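Local coordinates for CopC (Methylosinus trichosporium OB3b, PDB 5ICU), which binds a copper(II) ion and, as a periplasmic protein of the CopC family with a cupredoxin-like fold, probably serves in copper homeostasis, at residues P32-I37 against R78-D83. Numbering follows the deposited sequence.
Sequences PAYSSI and RVLSSD. With CU (copper (II) ion), chain B.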
ATOM      1  N   PRO A  32       2.318   5.825 -12.402  1.00  7.21           N
ATOM      2  CA  PRO A  32       1.798   4.524 -12.043  1.00  6.92           C
ATOM      3  C   PRO A  32       2.425   3.321 -12.780  1.00  6.61           C
ATOM      4  O   PRO A  32       2.628   2.252 -12.180  1.00  6.88           O
ATOM      5  CB  PRO A  32       0.275   4.614 -12.290  1.00  7.41           C
ATOM      6  CG  PRO A  32       0.026   5.959 -12.721  1.00  8.08           C
ATOM      7  CD  PRO A  32       1.243   6.763 -12.762  1.00  7.54           C
ATOM      8  N   ALA A  33       2.731   3.470 -14.066  1.00  6.30           N
ATOM      9  CA  ALA A  33       3.266   2.345 -14.841  1.00  6.30           C
ATOM     10  C   ALA A  33       4.677   2.001 -14.432  1.00  6.06           C
ATOM     11  O   ALA A  33       5.156   0.895 -14.761  1.00  6.08           O
ATOM     12  CB  ALA A  33       3.226   2.675 -16.310  1.00  6.65           C
ATOM     13  N   TYR A  34       5.351   2.891 -13.708  1.00  5.68           N
ATOM     14  CA  TYR A  34       6.709   2.641 -13.198  1.00  5.55           C
ATOM     15  C   TYR A  34       6.733   2.739 -11.687  1.00  5.52           C
ATOM     16  O   TYR A  34       7.751   3.056 -11.088  1.00  5.68           O
ATOM     17  CB  TYR A  34       7.706   3.621 -13.823  1.00  5.54           C
ATOM     18  CG  TYR A  34       7.907   3.402 -15.276  1.00  5.43           C
ATOM     19  CD1 TYR A  34       8.827   2.442 -15.721  1.00  5.40           C
ATOM     20  CD2 TYR A  34       7.147   4.051 -16.238  1.00  5.46           C
ATOM     21  CE1 TYR A  34       9.023   2.221 -17.057  1.00  5.55           C
ATOM     22  CE2 TYR A  34       7.309   3.790 -17.582  1.00  5.62           C
ATOM     23  CZ  TYR A  34       8.274   2.886 -17.996  1.00  5.76           C
ATOM     24  OH  TYR A  34       8.500   2.661 -19.338  1.00  6.41           O
ATOM     25  N   SER A  35       5.636   2.355 -11.046  1.00  5.61           N
ATOM     26  CA  SER A  35       5.556   2.330  -9.563  1.00  5.94           C
ATOM     27  C   SER A  35       5.089   0.959  -9.110  1.00  5.95           C
ATOM     28  O   SER A  35       4.309   0.299  -9.788  1.00  6.68           O
ATOM     29  CB  SER A  35       4.632   3.443  -9.085  1.00  6.27           C
ATOM     30  OG  SER A  35       5.215   4.706  -9.386  1.00  6.92           O
ATOM     31  N   SER A  36       5.507   0.571  -7.920  1.00  5.73           N
ATOM     32  CA  SER A  36       5.242  -0.751  -7.382  1.00  5.86           C
ATOM     33  C   SER A  36       4.800  -0.618  -5.923  1.00  5.61           C
ATOM     34  O   SER A  36       5.407   0.135  -5.151  1.00  6.07           O
ATOM     35  CB  SER A  36       6.486  -1.604  -7.436  1.00  6.02           C
ATOM     36  OG  SER A  36       6.276  -2.887  -6.883  1.00  6.30           O
ATOM     37  N   ILE A  37       3.737  -1.343  -5.563  1.00  5.34           N
ATOM     38  CA  ILE A  37       3.295  -1.503  -4.187  1.00  5.31           C
ATOM     39  C   ILE A  37       3.201  -3.009  -3.990  1.00  5.34           C
ATOM     40  O   ILE A  37       2.643  -3.716  -4.833  1.00  5.75           O
ATOM     41  CB  ILE A  37       1.919  -0.853  -3.916  1.00  5.47           C
ATOM     42  CG1 ILE A  37       1.879   0.591  -4.405  1.00  5.73           C
ATOM     43  CG2 ILE A  37       1.596  -0.940  -2.433  1.00  5.51           C
ATOM     44  CD1 ILE A  37       0.503   1.209  -4.423  1.00  6.25           C
ATOM     45  N   ARG A  78       7.762   1.307  -4.061  1.00  4.67           N
ATOM     46  CA  ARG A  78       8.925   1.834  -4.728  1.00  5.01           C
ATOM     47  C   ARG A  78       8.405   2.547  -5.964  1.00  4.92           C
ATOM     48  O   ARG A  78       7.941   1.889  -6.917  1.00  5.09           O
ATOM     49  CB  ARG A  78       9.840   0.680  -5.067  1.00  5.20           C
ATOM     50  CG  ARG A  78      11.287   1.147  -5.509  1.00  5.47           C
ATOM     51  CD  ARG A  78      12.299   0.009  -5.511  1.00  5.77           C
ATOM     52  NE  ARG A  78      13.619   0.466  -5.965  1.00  6.12           N
ATOM     53  CZ  ARG A  78      13.991   0.629  -7.232  1.00  6.27           C
ATOM     54  NH1 ARG A  78      13.172   0.368  -8.222  1.00  6.34           N
ATOM     55  NH2 ARG A  78      15.218   1.078  -7.516  1.00  6.61           N
ATOM     56  N   VAL A  79       8.380   3.878  -5.913  1.00  5.16           N
ATOM     57  CA  VAL A  79       7.681   4.678  -6.898  1.00  5.30           C
ATOM     58  C   VAL A  79       8.656   5.516  -7.685  1.00  5.17           C
ATOM     59  O   VAL A  79       9.702   5.914  -7.167  1.00  5.09           O
ATOM     60  CB  VAL A  79       6.584   5.571  -6.243  1.00  5.67           C
ATOM     61  CG1 VAL A  79       5.595   4.699  -5.466  1.00  5.86           C
ATOM     62  CG2 VAL A  79       7.170   6.649  -5.340  1.00  5.70           C
ATOM     63  N   LEU A  80       8.269   5.803  -8.925  1.00  5.32           N
ATOM     64  CA  LEU A  80       9.022   6.773  -9.758  1.00  5.58           C
ATOM     65  C   LEU A  80       8.303   8.103  -9.694  1.00  5.86           C
ATOM     66  O   LEU A  80       7.179   8.218 -10.135  1.00  6.24           O
ATOM     67  CB  LEU A  80       9.152   6.270 -11.203  1.00  5.71           C
ATOM     68  CG  LEU A  80       9.975   7.217 -12.103  1.00  6.08           C
ATOM     69  CD1 LEU A  80      11.372   7.408 -11.636  1.00  6.46           C
ATOM     70  CD2 LEU A  80       9.917   6.730 -13.508  1.00  6.47           C
ATOM     71  N   SER A  81       8.952   9.087  -9.085  1.00  6.06           N
ATOM     72  CA  SER A  81       8.377  10.438  -8.966  1.00  6.70           C
ATOM     73  C   SER A  81       8.367  11.133 -10.310  1.00  7.65           C
ATOM     74  O   SER A  81       9.178  10.850 -11.178  1.00  7.81           O
ATOM     75  CB  SER A  81       9.200  11.272  -7.996  1.00  6.73           C
ATOM     76  OG  SER A  81       9.401  10.637  -6.735  1.00  6.74           O
ATOM     77  N   SER A  82       7.471  12.107 -10.441  1.00  8.66           N
ATOM     78  CA  SER A  82       7.357  12.840 -11.704  1.00  9.97           C
ATOM     79  C   SER A  82       8.608  13.654 -11.954  1.00 10.75           C
ATOM     80  O   SER A  82       8.864  13.993 -13.130  1.00 12.04           O
ATOM     81  CB  SER A  82       6.087  13.687 -11.733  1.00 10.38           C
ATOM     82  OG  SER A  82       4.928  12.855 -11.674  1.00 11.23           O
ATOM     83  N   ASP A  83       9.420  13.959 -10.935  1.00 11.21           N
ATOM     84  CA  ASP A  83      10.637  14.701 -11.153  1.00 12.03           C
ATOM     85  C   ASP A  83      11.815  13.811 -11.480  1.00 11.50           C
ATOM     86  O   ASP A  83      12.972  14.294 -11.509  1.00 13.72           O
ATOM     87  CB  ASP A  83      10.938  15.605  -9.953  1.00 12.95           C
ATOM     88  CG  ASP A  83      11.463  14.857  -8.742  1.00 13.53           C
ATOM     89  OD1 ASP A  83      11.308  13.603  -8.675  1.00 13.14           O
ATOM     90  OD2 ASP A  83      11.997  15.540  -7.822  1.00 14.32           O
TER
HETATM   91 CU    CU B 201      13.212  14.431  -6.217  1.00 13.96          CU
HETATM   92  O   HOH W   1      14.102  16.552  -5.639  1.00 18.54           O
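S36 and R78 form an antiparallel hydrogen-bonded pair: R78 N reaches S36 O at 2.8 Å, and S36 N reaches R78 O at 2.9 Å, the latter donor standing above the carbonyl plane. Before S35, residues P32-Y34 make a detour closed by a bond from S35 N to P32 O, while 29-31 keep alongside L80-S82 through backbone bonds of E31 with L80 and G29 with S82. Where the detour ends, the S35 side chain adds a bond to the pairing. S35 has OG anti to its carbonyl carbon (chi1 -66°), where it accepts a long bond of 3.3 Å from L80 N at an N-H...O angle of 156°. Serine suits this place because its short hydroxyl takes that backbone N-H while also hydrogen-bonding E31 O. The same OG lies 3.5 Å from V79 CB, and S35 CB rests against V79 CG1. An alanine here would probably cost L80 N and E31 O their bonds to this hydroxyl, though the backbone bond between L80 and E31 would remain. V79, buried and beta-branched, is well suited to a strand whose inner face meets L61 and F26 of the other sheet. On the outer side, L80 lays CD2 against Y34 CB at 3.8 Å, and its CB sits 3.5 Å from Y34 O; the Y34 ring leads away from L80's strand. S36 OG, anti to its backbone N (chi1 178°), hydrogen-bonds E49 OE2 on the neighbouring strand 46-50, whereas R78 extends outward on the same face. Past S82 the chain runs on to D83, whose OD2 binds the copper ion at 2.3 Å with H1, H85 and a water. Such pairing, interrupted by a detour, belongs here to one end of a cupredoxin-like beta-sandwich, beside the copper-binding loop.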